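Local coordinates for FrnE protein (Deinococcus radiodurans, PDB 5CO3) that is a cytoplasmic disulfide oxidoreductase with a DsbA-like thioredoxin domain, probably making or rearranging disulfide bonds in other proteins, at residues A[24-27]-A[28-32]; A[205-208]-A[209-212]; A[172-175]-A[176-180]. All blocks are in the same frame, centred on the assembly; numbering follows the deposited sequence. Where two conformers were deposited one is given.

Contact 1: A[24-27]-A[28-32]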
loop_
_atom_site.group_PDB
_atom_site.type_symbol
_atom_site.label_atom_id
_atom_site.label_comp_id
_atom_site.label_asym_id
_atom_site.label_seq_id
_atom_site.Cartn_x
_atom_site.Cartn_y
_atom_site.Cartn_z
ATOM N N TRP A 24 -3.352 -2.612 8.664
ATOM C CA TRP A 24 -2.456 -1.505 8.991
ATOM C C TRP A 24 -2.090 -0.739 7.728
ATOM O O TRP A 24 -1.752 0.440 7.788
ATOM C CB TRP A 24 -1.209 -1.995 9.724
ATOM C CG TRP A 24 -1.512 -2.338 11.145
ATOM C CD1 TRP A 24 -1.588 -3.586 11.690
ATOM C CD2 TRP A 24 -1.818 -1.418 12.202
ATOM N NE1 TRP A 24 -1.916 -3.502 13.019
ATOM C CE2 TRP A 24 -2.055 -2.182 13.364
ATOM C CE3 TRP A 24 -1.902 -0.021 12.283
ATOM C CZ2 TRP A 24 -2.376 -1.599 14.590
ATOM C CZ3 TRP A 24 -2.220 0.557 13.505
ATOM C CH2 TRP A 24 -2.452 -0.231 14.641
ATOM N N CYS A 25 -2.201 -1.390 6.573
ATOM C CA CYS A 25 -1.896 -0.696 5.328
ATOM C C CYS A 25 -2.941 0.361 4.989
ATOM O O CYS A 25 -2.610 1.402 4.427
ATOM C CB CYS A 25 -1.751 -1.705 4.182
ATOM S SG CYS A 25 -0.207 -2.617 4.261
ATOM N N TYR A 26 -4.207 0.094 5.300
ATOM C CA TYR A 26 -5.243 1.081 5.046
ATOM C C TYR A 26 -5.050 2.253 6.019
ATOM O O TYR A 26 -5.070 3.417 5.617
ATOM C CB TYR A 26 -6.627 0.458 5.195
ATOM C CG TYR A 26 -7.709 1.076 4.352
ATOM C CD1 TYR A 26 -7.505 2.264 3.638
ATOM C CD2 TYR A 26 -8.950 0.453 4.252
ATOM C CE1 TYR A 26 -8.523 2.822 2.872
ATOM C CE2 TYR A 26 -9.960 0.997 3.493
ATOM C CZ TYR A 26 -9.754 2.166 2.810
ATOM O OH TYR A 26 -10.774 2.692 2.061
ATOM N N ILE A 27 -4.844 1.924 7.293
ATOM C CA ILE A 27 -4.515 2.929 8.308
ATOM C C ILE A 27 -3.307 3.768 7.879
ATOM O O ILE A 27 -3.334 5.005 7.964
ATOM C CB ILE A 27 -4.246 2.271 9.670
ATOM C CG1 ILE A 27 -5.574 1.800 10.268
ATOM C CG2 ILE A 27 -3.511 3.247 10.634
ATOM C CD1 ILE A 27 -5.451 0.704 11.343
ATOM N N GLY A 28 -2.266 3.095 7.387
ATOM C CA GLY A 28 -1.059 3.780 6.954
ATOM C C GLY A 28 -1.272 4.662 5.741
ATOM O O GLY A 28 -0.627 5.711 5.587
ATOM N N LYS A 29 -2.169 4.230 4.857
ATOM C CA LYS A 29 -2.492 5.021 3.682
ATOM C C LYS A 29 -3.151 6.331 4.114
ATOM O O LYS A 29 -2.823 7.403 3.584
ATOM C CB LYS A 29 -3.401 4.239 2.731
ATOM C CG LYS A 29 -3.745 4.951 1.413
ATOM C CD LYS A 29 -4.574 4.030 0.495
ATOM C CE LYS A 29 -4.655 4.557 -0.928
ATOM N NZ LYS A 29 -5.475 5.802 -1.022
ATOM N N ARG A 30 -4.063 6.251 5.076
ATOM C CA ARG A 30 -4.711 7.463 5.591
ATOM C C ARG A 30 -3.709 8.382 6.292
ATOM O O ARG A 30 -3.722 9.608 6.099
ATOM C CB ARG A 30 -5.855 7.112 6.547
ATOM C CG ARG A 30 -7.119 6.587 5.840
ATOM C CD ARG A 30 -7.803 7.697 5.034
ATOM N NE ARG A 30 -8.684 7.125 4.020
ATOM C CZ ARG A 30 -9.985 6.901 4.189
ATOM N NH1 ARG A 30 -10.577 7.226 5.328
ATOM N NH2 ARG A 30 -10.699 6.351 3.215
ATOM N N ARG A 31 -2.829 7.803 7.101
ATOM C CA ARG A 31 -1.857 8.627 7.829
ATOM C C ARG A 31 -0.878 9.285 6.873
ATOM O O ARG A 31 -0.508 10.445 7.075
ATOM C CB ARG A 31 -1.110 7.794 8.873
ATOM C CG ARG A 31 -2.035 7.308 9.981
ATOM C CD ARG A 31 -1.324 6.496 11.028
ATOM N NE ARG A 31 -2.238 6.149 12.111
ATOM C CZ ARG A 31 -1.877 5.482 13.203
ATOM N NH1 ARG A 31 -0.621 5.091 13.356
ATOM N NH2 ARG A 31 -2.769 5.210 14.140
ATOM N N PHE A 32 -0.483 8.570 5.820
ATOM C CA PHE A 32 0.372 9.165 4.804
ATOM C C PHE A 32 -0.365 10.296 4.070
ATOM O O PHE A 32 0.218 11.343 3.772
ATOM C CB PHE A 32 0.857 8.114 3.797
ATOM C CG PHE A 32 1.618 8.717 2.642
ATOM C CD1 PHE A 32 2.916 9.167 2.816
ATOM C CD2 PHE A 32 1.022 8.864 1.398
ATOM C CE1 PHE A 32 3.618 9.746 1.764
ATOM C CE2 PHE A 32 1.714 9.438 0.345
ATOM C CZ PHE A 32 3.018 9.883 0.527
#
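Helix 23-38 opens with the CxxC motif of thioredoxin-like proteins, and in its first turns Ile-27 packs along Arg-31 and Tyr-26 along Arg-30. Cys-25 is the second cysteine of the motif; its disulfide with Cys-22, seen in another structure of this protein, is absent here. Gly-28 N donates to Trp-24 O at 2.7 Å and Arg-31 N to Ile-27 O at 3.0 Å, i to i+4 helix bonds. Methyl CG2 of Ile-27 lies 3.5 Å above one face of the Arg-31 guanidinium, near its rim. The arginine chain, extended from CG to NE (chi2 -179°), runs beside the isoleucine and delivers that flat head to the methyl. On its other branch, Ile-27 CD1 sits 3.6 Å over the Trp-24 ring. Arg-30 has two conformers, leaving its head less certain; in the one given, its guanidinium stands 76° from the Tyr-26 ring, with Arg-30 NH2 3.8 Å from Tyr-26 OH. Tyr-26 OH hydrogen-bonds Glu-130 OE2, to which Arg-30 NH2 makes a salt bridge, while Arg-30 NH1 bonds Glu-95 O. With a leucine in place of Arg-31, the salt bridge from NE would be lost, and Glu-95 would probably be left without that charge partner. Trp-24, Ile-27 and Arg-31 meet helix 78-93, Tyr-26 and Lys-29 meet helix 125-137, and Cys-25 and Phe-32 touch strand 12-18, within the beta-alpha-beta unit completed by strand 45-51.

Contact 2: A[205-208]-A[209-212]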
loop_
_atom_site.group_PDB
_atom_site.type_symbol
_atom_site.label_atom_id
_atom_site.label_comp_id
_atom_site.label_asym_id
_atom_site.label_seq_id
_atom_site.Cartn_x
_atom_site.Cartn_y
_atom_site.Cartn_z
ATOM N N ALA A 205 2.756 1.604 9.941
ATOM C CA ALA A 205 1.832 2.722 9.787
ATOM C C ALA A 205 2.108 3.809 10.816
ATOM O O ALA A 205 1.370 3.963 11.794
ATOM C CB ALA A 205 0.387 2.238 9.907
ATOM N N GLN A 206 3.173 4.568 10.588
ATOM C CA GLN A 206 3.606 5.573 11.546
ATOM C C GLN A 206 2.758 6.842 11.501
ATOM O O GLN A 206 1.995 7.070 10.560
ATOM C CB GLN A 206 5.083 5.910 11.317
ATOM C CG GLN A 206 5.973 4.692 11.419
ATOM C CD GLN A 206 7.268 4.938 12.173
ATOM O OE1 GLN A 206 7.424 5.939 12.881
ATOM N NE2 GLN A 206 8.208 4.014 12.025
ATOM N N ALA A 207 2.909 7.661 12.539
ATOM C CA ALA A 207 2.149 8.900 12.678
ATOM C C ALA A 207 2.357 9.816 11.480
ATOM O O ALA A 207 3.426 9.803 10.868
ATOM C CB ALA A 207 2.548 9.625 13.973
ATOM N N PRO A 208 1.325 10.601 11.128
ATOM C CA PRO A 208 1.480 11.569 10.042
ATOM C C PRO A 208 2.681 12.491 10.288
ATOM O O PRO A 208 3.406 12.783 9.342
ATOM C CB PRO A 208 0.170 12.361 10.079
ATOM C CG PRO A 208 -0.804 11.457 10.711
ATOM C CD PRO A 208 -0.040 10.609 11.685
ATOM N N GLU A 209 2.889 12.899 11.541
ATOM C CA GLU A 209 4.000 13.785 11.894
ATOM C C GLU A 209 5.336 13.200 11.444
ATOM O O GLU A 209 6.190 13.916 10.938
ATOM C CB GLU A 209 4.022 14.050 13.407
ATOM C CG GLU A 209 2.851 14.887 13.922
ATOM C CD GLU A 209 1.566 14.090 14.126
ATOM O OE1 GLU A 209 1.580 12.850 13.954
ATOM O OE2 GLU A 209 0.537 14.716 14.461
ATOM N N THR A 210 5.500 11.894 11.636
ATOM C CA THR A 210 6.707 11.177 11.234
ATOM C C THR A 210 6.906 11.159 9.714
ATOM O O THR A 210 7.995 11.447 9.209
ATOM C CB THR A 210 6.672 9.723 11.755
ATOM O OG1 THR A 210 6.617 9.733 13.186
ATOM C CG2 THR A 210 7.902 8.955 11.313
ATOM N N LEU A 211 5.849 10.817 8.988
ATOM C CA LEU A 211 5.889 10.833 7.531
ATOM C C LEU A 211 6.063 12.257 6.975
ATOM O O LEU A 211 6.802 12.459 6.014
ATOM C CB LEU A 211 4.621 10.175 6.967
ATOM C CG LEU A 211 4.553 8.658 7.164
ATOM C CD1 LEU A 211 3.139 8.150 6.934
ATOM C CD2 LEU A 211 5.548 7.958 6.232
ATOM N N LEU A 212 5.409 13.245 7.591
ATOM C CA LEU A 212 5.610 14.645 7.210
ATOM C C LEU A 212 7.066 15.069 7.454
ATOM O O LEU A 212 7.657 15.796 6.658
ATOM C CB LEU A 212 4.656 15.564 7.985
ATOM C CG LEU A 212 4.805 17.084 7.792
ATOM C CD1 LEU A 212 4.605 17.464 6.336
ATOM C CD2 LEU A 212 3.815 17.822 8.677
HETATM O O HOH W 1 5.909 7.477 14.308
#
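Ala-207 and Pro-208 start helix 208-222 by offering their carbonyls to the turn that follows. Ala-207, at the N-cap, is extended (psi 148°), and the chain turns helical at Pro-208. Leu-211 N donates to Ala-207 O at 3.2 Å; Thr-210 N makes a weak bond to the same oxygen. Leu-212 N donates to Pro-208 O at 2.7 Å. Ala-207 has no side-chain acceptor to offer as a cap. In front of the first turn a water links Gln-206, Ala-207 and Thr-210. It donates to Gln-206 OE1 at 2.6 Å and lies 2.6 Å from Thr-210 OG1, adding a weak bond from Ala-207 N. The second amide atom, Gln-206 NE2, is held by Ser-203 O, a pair of anchors that should fix the amide's rotation. Methyl CG2 of Thr-210, set opposite its own backbone N, comes within 3.4 Å of Gln-206 OE1 where the two side chains cross. Glu-209 folds back at chi2 (80°), bringing OE1 to 3.4 Å from Ala-207 CB, beside the proline ring; a carboxylate near the helix start would be expected to suit the helix dipole. The loop leaves edge strand 200-203, and the new helix then lies on helix 23-38: Pro-208 meets Ser-34, Leu-211 covers Phe-32 and Ala-35, and Leu-212 reaches Gln-38.

Contact 3: A[172-175]-A[176-180]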
loop_
_atom_site.group_PDB
_atom_site.type_symbol
_atom_site.label_atom_id
_atom_site.label_comp_id
_atom_site.label_asym_id
_atom_site.label_seq_id
_atom_site.Cartn_x
_atom_site.Cartn_y
_atom_site.Cartn_z
ATOM N N TYR A 172 0.009 -9.103 -15.577
ATOM C CA TYR A 172 0.812 -8.419 -14.559
ATOM C C TYR A 172 1.286 -9.326 -13.427
ATOM O O TYR A 172 1.769 -8.841 -12.399
ATOM C CB TYR A 172 0.025 -7.236 -13.980
ATOM C CG TYR A 172 -0.295 -6.213 -15.036
ATOM C CD1 TYR A 172 0.604 -5.200 -15.350
ATOM C CD2 TYR A 172 -1.483 -6.283 -15.752
ATOM C CE1 TYR A 172 0.317 -4.270 -16.340
ATOM C CE2 TYR A 172 -1.780 -5.364 -16.737
ATOM C CZ TYR A 172 -0.879 -4.359 -17.027
ATOM O OH TYR A 172 -1.181 -3.446 -18.010
ATOM N N ALA A 173 1.147 -10.635 -13.612
ATOM C CA ALA A 173 1.586 -11.594 -12.608
ATOM C C ALA A 173 3.078 -11.436 -12.321
ATOM O O ALA A 173 3.502 -11.444 -11.164
ATOM C CB ALA A 173 1.275 -13.027 -13.063
ATOM N N GLN A 174 3.879 -11.276 -13.369
ATOM C CA GLN A 174 5.319 -11.155 -13.171
ATOM C C GLN A 174 5.695 -9.836 -12.498
ATOM O O GLN A 174 6.581 -9.797 -11.638
ATOM C CB GLN A 174 6.066 -11.293 -14.498
ATOM C CG GLN A 174 7.501 -11.738 -14.293
ATOM C CD GLN A 174 7.588 -12.981 -13.414
ATOM O OE1 GLN A 174 6.850 -13.950 -13.610
ATOM N NE2 GLN A 174 8.478 -12.950 -12.431
ATOM N N ALA A 175 5.024 -8.760 -12.888
ATOM C CA ALA A 175 5.282 -7.459 -12.279
ATOM C C ALA A 175 5.040 -7.519 -10.766
ATOM O O ALA A 175 5.754 -6.890 -9.990
ATOM C CB ALA A 175 4.420 -6.383 -12.925
ATOM N N VAL A 176 4.048 -8.297 -10.349
ATOM C CA VAL A 176 3.729 -8.411 -8.926
ATOM C C VAL A 176 4.841 -9.178 -8.201
ATOM O O VAL A 176 5.286 -8.775 -7.127
ATOM C CB VAL A 176 2.349 -9.106 -8.704
ATOM C CG1 VAL A 176 2.157 -9.516 -7.241
ATOM C CG2 VAL A 176 1.216 -8.184 -9.157
ATOM N N ARG A 177 5.296 -10.276 -8.804
ATOM C CA ARG A 177 6.355 -11.086 -8.211
ATOM C C ARG A 177 7.659 -10.297 -8.100
ATOM O O ARG A 177 8.421 -10.476 -7.147
ATOM C CB ARG A 177 6.575 -12.367 -9.024
ATOM C CG ARG A 177 5.404 -13.331 -8.955
ATOM C CD ARG A 177 5.221 -13.888 -7.556
ATOM N NE ARG A 177 4.152 -14.881 -7.526
ATOM C CZ ARG A 177 3.168 -14.910 -6.632
ATOM N NH1 ARG A 177 3.104 -14.000 -5.666
ATOM N NH2 ARG A 177 2.247 -15.859 -6.705
ATOM N N TYR A 178 7.907 -9.415 -9.065
ATOM C CA TYR A 178 9.121 -8.608 -9.045
ATOM C C TYR A 178 9.069 -7.610 -7.897
ATOM O O TYR A 178 10.069 -7.379 -7.217
ATOM C CB TYR A 178 9.321 -7.890 -10.381
ATOM C CG TYR A 178 9.871 -8.797 -11.468
ATOM C CD1 TYR A 178 10.262 -10.101 -11.180
ATOM C CD2 TYR A 178 10.011 -8.346 -12.774
ATOM C CE1 TYR A 178 10.769 -10.929 -12.163
ATOM C CE2 TYR A 178 10.519 -9.171 -13.767
ATOM C CZ TYR A 178 10.893 -10.462 -13.453
ATOM O OH TYR A 178 11.395 -11.292 -14.431
ATOM N N ASP A 179 7.892 -7.032 -7.687
ATOM C CA ASP A 179 7.641 -6.149 -6.546
ATOM C C ASP A 179 7.959 -6.823 -5.218
ATOM O O ASP A 179 8.604 -6.245 -4.344
ATOM C CB ASP A 179 6.181 -5.699 -6.532
ATOM C CG ASP A 179 5.983 -4.337 -7.137
ATOM O OD1 ASP A 179 6.988 -3.614 -7.325
ATOM O OD2 ASP A 179 4.815 -3.981 -7.403
ATOM N N GLU A 180 7.486 -8.051 -5.073
ATOM C CA GLU A 180 7.664 -8.797 -3.839
ATOM C C GLU A 180 9.114 -9.210 -3.628
ATOM O O GLU A 180 9.620 -9.195 -2.502
ATOM C CB GLU A 180 6.742 -10.016 -3.848
ATOM C CG GLU A 180 5.279 -9.611 -3.908
ATOM C CD GLU A 180 4.329 -10.751 -4.215
ATOM O OE1 GLU A 180 4.767 -11.815 -4.694
ATOM O OE2 GLU A 180 3.126 -10.570 -3.982
#
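Gln-174 lays its CG over the ring of Tyr-178, one turn further along helix 173-186, in a CH-pi contact: CG is 4.0 Å from the ring centroid and 22° off the normal. The glutamine chain bends at chi2 (51°), which turns the amide off past the CE1 side of the ring, with Gln-174 NE2 3.1 Å from Tyr-178 CE1. The amide and ring planes are 68° apart, so the two flat groups are not stacked, and the side chains cross at a slant. The backbone sets the pair: Tyr-178 N donates to Gln-174 O at 2.9 Å, and that oxygen also lies over a face of the ring. One residue on, Asp-179 N bonds Ala-175 O at 3.1 Å. At the N-cap, Tyr-172 O accepts from Val-176 N at 3.1 Å, and Val-176 CG2 rests 3.4 Å from the same oxygen. Further out, Arg-177 NH1 forms a salt bridge to Glu-180 OE1 at 2.9 Å; the oxygen takes it on its syn lone pair and lies almost in the guanidinium plane. Glu-53 shares that NH1, and Phe-110 makes a cation-pi contact with the arginine. The buried Asp-179 carboxylate is satisfied by His-50 ND1 and Ser-51 N, which tie the helix to strand 45-51. Tyr-172, Ala-175 and Val-176 pack on His-117 of helix 110-121, and Asp-179 O bonds Trp-17 NE1 of strand 12-18.

Contact 1 is buried, its centre about 8 Å from that of the chain; contact 2 lies at the surface and contact 3 is partly buried. Contacts 1 and 2 adjoin, their centres about 10 Å apart, because both involve helix 23-38: contact 1 runs along it, while contact 2 begins the helix laid against it, and Arg-31 NH1 makes a weak hydrogen bond to Ala-205 O. Contact 3 is separate, its nearest atoms about 12 Å from contact 1 and about 17 Å from contact 2. Chemistry follows place: shared carboxylates serve the charged side chains of contact 1, a water joins the polar groups of contact 2, and contact 3 pairs an exposed CH-pi contact with a buried carboxylate.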